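Local coordinates for putative diflavin flavoprotein A 5 (Nostoc sp. PCC 7120, PDB 4FEK) that probably passes electrons from NADH to oxygen, reducing it to water, this fragment being the N-terminal metallo-beta-lactamase-like part of a modular flavodiiron protein, at residues 59-62 against 63-66; 170-173 against 174-178. All coordinates share one frame; numbering follows the deposited sequence.

Contact 1: 59-62 against 63-66; sequences PVES and FMKI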
loop_
_atom_site.group_PDB
_atom_site.type_symbol
_atom_site.label_atom_id
_atom_site.label_comp_id
_atom_site.label_asym_id
_atom_site.label_seq_id
_atom_site.Cartn_x
_atom_site.Cartn_y
_atom_site.Cartn_z
ATOM N N PRO A 59 -4.870 7.529 -0.413
ATOM C CA PRO A 59 -6.125 6.760 -0.337
ATOM C C PRO A 59 -7.190 7.153 -1.364
ATOM O O PRO A 59 -7.016 8.117 -2.123
ATOM C CB PRO A 59 -6.631 7.073 1.066
ATOM C CG PRO A 59 -6.085 8.465 1.329
ATOM C CD PRO A 59 -4.711 8.435 0.742
ATOM N N VAL A 60 -8.301 6.415 -1.360
ATOM C CA VAL A 60 -9.418 6.656 -2.288
ATOM C C VAL A 60 -10.119 7.969 -1.994
ATOM O O VAL A 60 -9.904 8.556 -0.928
ATOM C CB VAL A 60 -10.468 5.536 -2.206
ATOM C CG1 VAL A 60 -9.841 4.195 -2.599
ATOM C CG2 VAL A 60 -11.080 5.479 -0.813
ATOM N N GLU A 61 -10.982 8.408 -2.923
ATOM C CA GLU A 61 -11.672 9.704 -2.797
ATOM C C GLU A 61 -12.380 9.876 -1.452
ATOM O O GLU A 61 -12.442 10.979 -0.896
ATOM C CB GLU A 61 -12.671 9.935 -3.952
ATOM C CG GLU A 61 -13.427 11.276 -3.827
ATOM C CD GLU A 61 -14.162 11.698 -5.085
ATOM O OE1 GLU A 61 -14.510 10.823 -5.903
ATOM O OE2 GLU A 61 -14.387 12.917 -5.252
ATOM N N SER A 62 -12.879 8.769 -0.913
ATOM C CA SER A 62 -13.673 8.799 0.308
ATOM C C SER A 62 -12.894 9.381 1.493
ATOM O O SER A 62 -13.472 10.007 2.396
ATOM C CB SER A 62 -14.177 7.389 0.630
ATOM O OG SER A 62 -14.879 7.376 1.859
ATOM N N PHE A 63 -11.579 9.188 1.468
ATOM C CA PHE A 63 -10.679 9.670 2.521
ATOM C C PHE A 63 -9.870 10.900 2.072
ATOM O O PHE A 63 -9.046 11.417 2.829
ATOM C CB PHE A 63 -9.675 8.579 2.863
ATOM C CG PHE A 63 -10.213 7.492 3.747
ATOM C CD1 PHE A 63 -10.863 7.795 4.936
ATOM C CD2 PHE A 63 -10.011 6.157 3.414
ATOM C CE1 PHE A 63 -11.319 6.786 5.771
ATOM C CE2 PHE A 63 -10.482 5.141 4.245
ATOM C CZ PHE A 63 -11.132 5.470 5.426
HETATM N N MSE A 64 -10.098 11.353 0.844
HETATM C CA MSE A 64 -9.237 12.359 0.222
HETATM C C MSE A 64 -9.055 13.618 1.050
HETATM O O MSE A 64 -7.920 14.052 1.280
HETATM C CB MSE A 64 -9.782 12.763 -1.142
HETATM C CG MSE A 64 -9.056 13.942 -1.765
HETATM SE SE MSE A 64 -9.849 14.434 -3.491
HETATM C CE MSE A 64 -11.658 14.894 -2.892
ATOM N N LYS A 65 -10.168 14.200 1.482
ATOM C CA LYS A 65 -10.122 15.469 2.203
ATOM C C LYS A 65 -9.356 15.378 3.513
ATOM O O LYS A 65 -8.453 16.176 3.753
ATOM C CB LYS A 65 -11.520 16.034 2.457
ATOM C CG LYS A 65 -11.480 17.393 3.161
ATOM C CD LYS A 65 -12.879 17.900 3.521
ATOM C CE LYS A 65 -12.844 19.308 4.103
ATOM N NZ LYS A 65 -12.521 20.358 3.090
ATOM N N ILE A 66 -9.687 14.401 4.361
ATOM C CA ILE A 66 -8.976 14.306 5.640
ATOM C C ILE A 66 -7.526 13.861 5.456
ATOM O O ILE A 66 -6.648 14.248 6.227
ATOM C CB ILE A 66 -9.696 13.405 6.678
ATOM C CG1 ILE A 66 -9.871 11.985 6.148
ATOM C CG2 ILE A 66 -11.046 13.998 7.061
ATOM C CD1 ILE A 66 -10.475 11.038 7.173
HETATM O O HOH W 1 -12.801 13.185 0.859
HETATM O O HOH W 2 -12.217 12.841 3.712
#
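Pro59 CB, Val60 CG2 and the carbonyl carbon of Ser62 approach the ring of Phe63 obliquely. Pro59 packs against the root of this side chain, its CB 3.8 Å from Phe63 CB, and the two side chains cross at about a right angle. Farther out, Val60 CG2 makes a looser approach to Phe63 CD2, at 4.4 Å. CG of Phe63 stands anti to the carbonyl carbon (chi1 -78°), which carries the ring toward strands 18-25 and 41-49. The second flat group, the carboxylate of Glu61, has the methyl of the selenomethionine Met64 beside it (Glu61 OE2 to Met64 CE, 4.1 Å): both chains leave with CG anti to N and run side by side, until Met64 bends at its last torsion (chi3 61°).

The backbone opens the helix with two bonds spanning three residues. Phe63 N donates to Val60 O at 3.0 Å and Met64 N to Glu61 O at 2.9 Å. Next comes solvent in place of direct bonds: water 1 donates to Glu61 O (2.8 Å) and accepts from Lys65 N (2.9 Å), while water 2 accepts from Ile66 N and reaches Ser62 O only weakly. The first turn is thus hydrated where a regular alpha-helix would close on itself.

This is the start of helix 61-74 in the beta-alpha-beta unit with strands 53-56 and 80-84. Phe63 is sunk against Ala23 and Ser25 of strand 18-25 and Ser43 of strand 41-49, whereas Glu61 and Met64 lean on helix 93-102, whose Thr95 also hydrogen-bonds Pro59 O.

Contact 2: 170-173 against 174-178; sequences LYTD and KIFGA. With PO4 (phosphate ion), chain E.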
loop_
_atom_site.group_PDB
_atom_site.type_symbol
_atom_site.label_atom_id
_atom_site.label_comp_id
_atom_site.label_asym_id
_atom_site.label_seq_id
_atom_site.Cartn_x
_atom_site.Cartn_y
_atom_site.Cartn_z
ATOM N N LEU A 170 8.894 -3.318 4.115
ATOM C CA LEU A 170 8.339 -3.658 2.816
ATOM C C LEU A 170 6.927 -3.093 2.730
ATOM O O LEU A 170 6.067 -3.418 3.567
ATOM C CB LEU A 170 8.334 -5.181 2.656
ATOM C CG LEU A 170 7.782 -5.669 1.326
ATOM C CD1 LEU A 170 8.718 -5.221 0.224
ATOM C CD2 LEU A 170 7.648 -7.210 1.345
ATOM N N TYR A 171 6.691 -2.254 1.726
ATOM C CA TYR A 171 5.388 -1.621 1.491
ATOM C C TYR A 171 4.624 -2.553 0.553
ATOM O O TYR A 171 5.025 -2.729 -0.597
ATOM C CB TYR A 171 5.582 -0.223 0.884
ATOM C CG TYR A 171 6.355 0.690 1.865
ATOM C CD1 TYR A 171 5.671 1.466 2.800
ATOM C CD2 TYR A 171 7.748 0.703 1.890
ATOM C CE1 TYR A 171 6.353 2.261 3.715
ATOM C CE2 TYR A 171 8.459 1.494 2.822
ATOM C CZ TYR A 171 7.743 2.264 3.726
ATOM O OH TYR A 171 8.416 3.046 4.647
ATOM N N THR A 172 3.556 -3.163 1.058
ATOM C CA THR A 172 2.954 -4.309 0.379
ATOM C C THR A 172 1.562 -4.006 -0.147
ATOM O O THR A 172 0.951 -4.877 -0.798
ATOM C CB THR A 172 2.867 -5.558 1.292
ATOM O OG1 THR A 172 1.982 -5.300 2.398
ATOM C CG2 THR A 172 4.230 -5.961 1.804
ATOM N N ASP A 173 1.068 -2.792 0.144
ATOM C CA ASP A 173 -0.231 -2.322 -0.373
ATOM C C ASP A 173 -1.323 -3.361 -0.067
ATOM O O ASP A 173 -1.588 -3.636 1.100
ATOM C CB ASP A 173 -0.123 -2.070 -1.888
ATOM C CG ASP A 173 -1.325 -1.326 -2.460
ATOM O OD1 ASP A 173 -2.178 -0.834 -1.681
ATOM O OD2 ASP A 173 -1.409 -1.234 -3.709
ATOM N N LYS A 174 -1.926 -3.960 -1.102
ATOM C CA LYS A 174 -3.012 -4.928 -0.879
ATOM C C LYS A 174 -2.583 -6.227 -0.208
ATOM O O LYS A 174 -3.426 -6.945 0.325
ATOM C CB LYS A 174 -3.754 -5.263 -2.188
ATOM C CG LYS A 174 -4.526 -4.105 -2.793
ATOM C CD LYS A 174 -5.675 -3.650 -1.889
ATOM C CE LYS A 174 -6.393 -2.425 -2.494
ATOM N NZ LYS A 174 -7.669 -2.102 -1.794
ATOM N N ILE A 175 -1.298 -6.578 -0.261
ATOM C CA ILE A 175 -0.910 -7.874 0.310
ATOM C C ILE A 175 -0.775 -7.797 1.841
ATOM O O ILE A 175 -0.218 -6.825 2.360
ATOM C CB ILE A 175 0.383 -8.444 -0.306
ATOM C CG1 ILE A 175 0.424 -8.243 -1.828
ATOM C CG2 ILE A 175 0.537 -9.933 0.070
ATOM C CD1 ILE A 175 -0.730 -8.884 -2.580
ATOM N N PHE A 176 -1.275 -8.827 2.534
ATOM C CA PHE A 176 -1.133 -9.010 4.001
ATOM C C PHE A 176 -1.996 -8.151 4.927
ATOM O O PHE A 176 -1.729 -8.114 6.136
ATOM C CB PHE A 176 0.322 -8.834 4.486
ATOM C CG PHE A 176 1.309 -9.693 3.799
ATOM C CD1 PHE A 176 1.279 -11.074 3.950
ATOM C CD2 PHE A 176 2.304 -9.121 3.021
ATOM C CE1 PHE A 176 2.210 -11.862 3.322
ATOM C CE2 PHE A 176 3.241 -9.902 2.400
ATOM C CZ PHE A 176 3.197 -11.278 2.543
ATOM N N GLY A 177 -3.002 -7.463 4.392
ATOM C CA GLY A 177 -3.792 -6.556 5.217
ATOM C C GLY A 177 -4.984 -7.166 5.930
ATOM O O GLY A 177 -5.172 -8.409 5.972
ATOM N N ALA A 178 -5.808 -6.289 6.503
ATOM C CA ALA A 178 -7.045 -6.719 7.164
ATOM C C ALA A 178 -8.002 -5.555 7.239
ATOM O O ALA A 178 -7.581 -4.433 7.503
ATOM C CB ALA A 178 -6.754 -7.260 8.573
HETATM P P PO4 E . -9.103 0.488 -4.249
HETATM O O1 PO4 E . -8.715 1.932 -4.587
HETATM O O2 PO4 E . -10.576 0.371 -4.453
HETATM O O3 PO4 E . -8.356 -0.383 -5.219
HETATM O O4 PO4 E . -8.740 0.232 -2.806
#
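Thr172 and Ile175 close a type II' beta turn in which a non-glycine residue, Asp173, occupies the second position with a positive phi (52°). Two bonds join the ends of the turn. Ile175 N donates to Thr172 O at 2.9 Å, and Thr172 OG1 donates in return to Ile175 O at 2.7 Å, tilted 27° from the carbonyl plane. The hydroxyl lies between the backbone N and carbonyl carbon of its own residue (chi1 64°), which brings it over the turn and sends CG2 beside the ring of Phe176. That ring receives Thr172 OG1 at its edge, in plane, 3.9 Å from Phe176 CD2; Thr172 CG2 is equally near the same carbon. Ile175 CG2 covers one face toward the rim.

Asp173 and Lys174 leave the corner toward the same pocket, at an oblique angle. Asp173 OD2 is hydrogen-bonded to His87 ND1, while Lys174, bent at chi2 and extended beyond it, brings NZ 2.8 Å from O4 of a phosphate ion, probably from the crystallisation liquor, with His231 as a second partner. Ser89, Asn91, Arg92 and His87 also hydrogen-bond the ion. The corner thus faces a pocket that probably corresponds to the metal site of related folds.

The turn follows strand 169-173, which runs parallel to strand 226-229; Phe176 stacks on Tyr227 of that strand and rests on helix 209-219, and Ile175 touches Met205 of helix 194-205.

Overall arrangement
The two contacts belong to different halves of the metallo-beta-lactamase sandwich. Contact 1 starts a helix that packs on the seven-stranded sheet, and it is only partly buried, with an exposed Glu61 and water in its first turn. Contact 2 joins a strand of the five-stranded sheet to the loop that follows and is buried, its centre about 6 Å from that of the chain, against about 14 Å for contact 1. Main-chain bonds and apolar packing dominate the first; side-chain hydrogen bonding and a pocket-facing lysine mark the second. Their centres are about 19 Å apart and they do not touch, yet both border the same phosphate, Val60 by proximity and Lys174 by a bond.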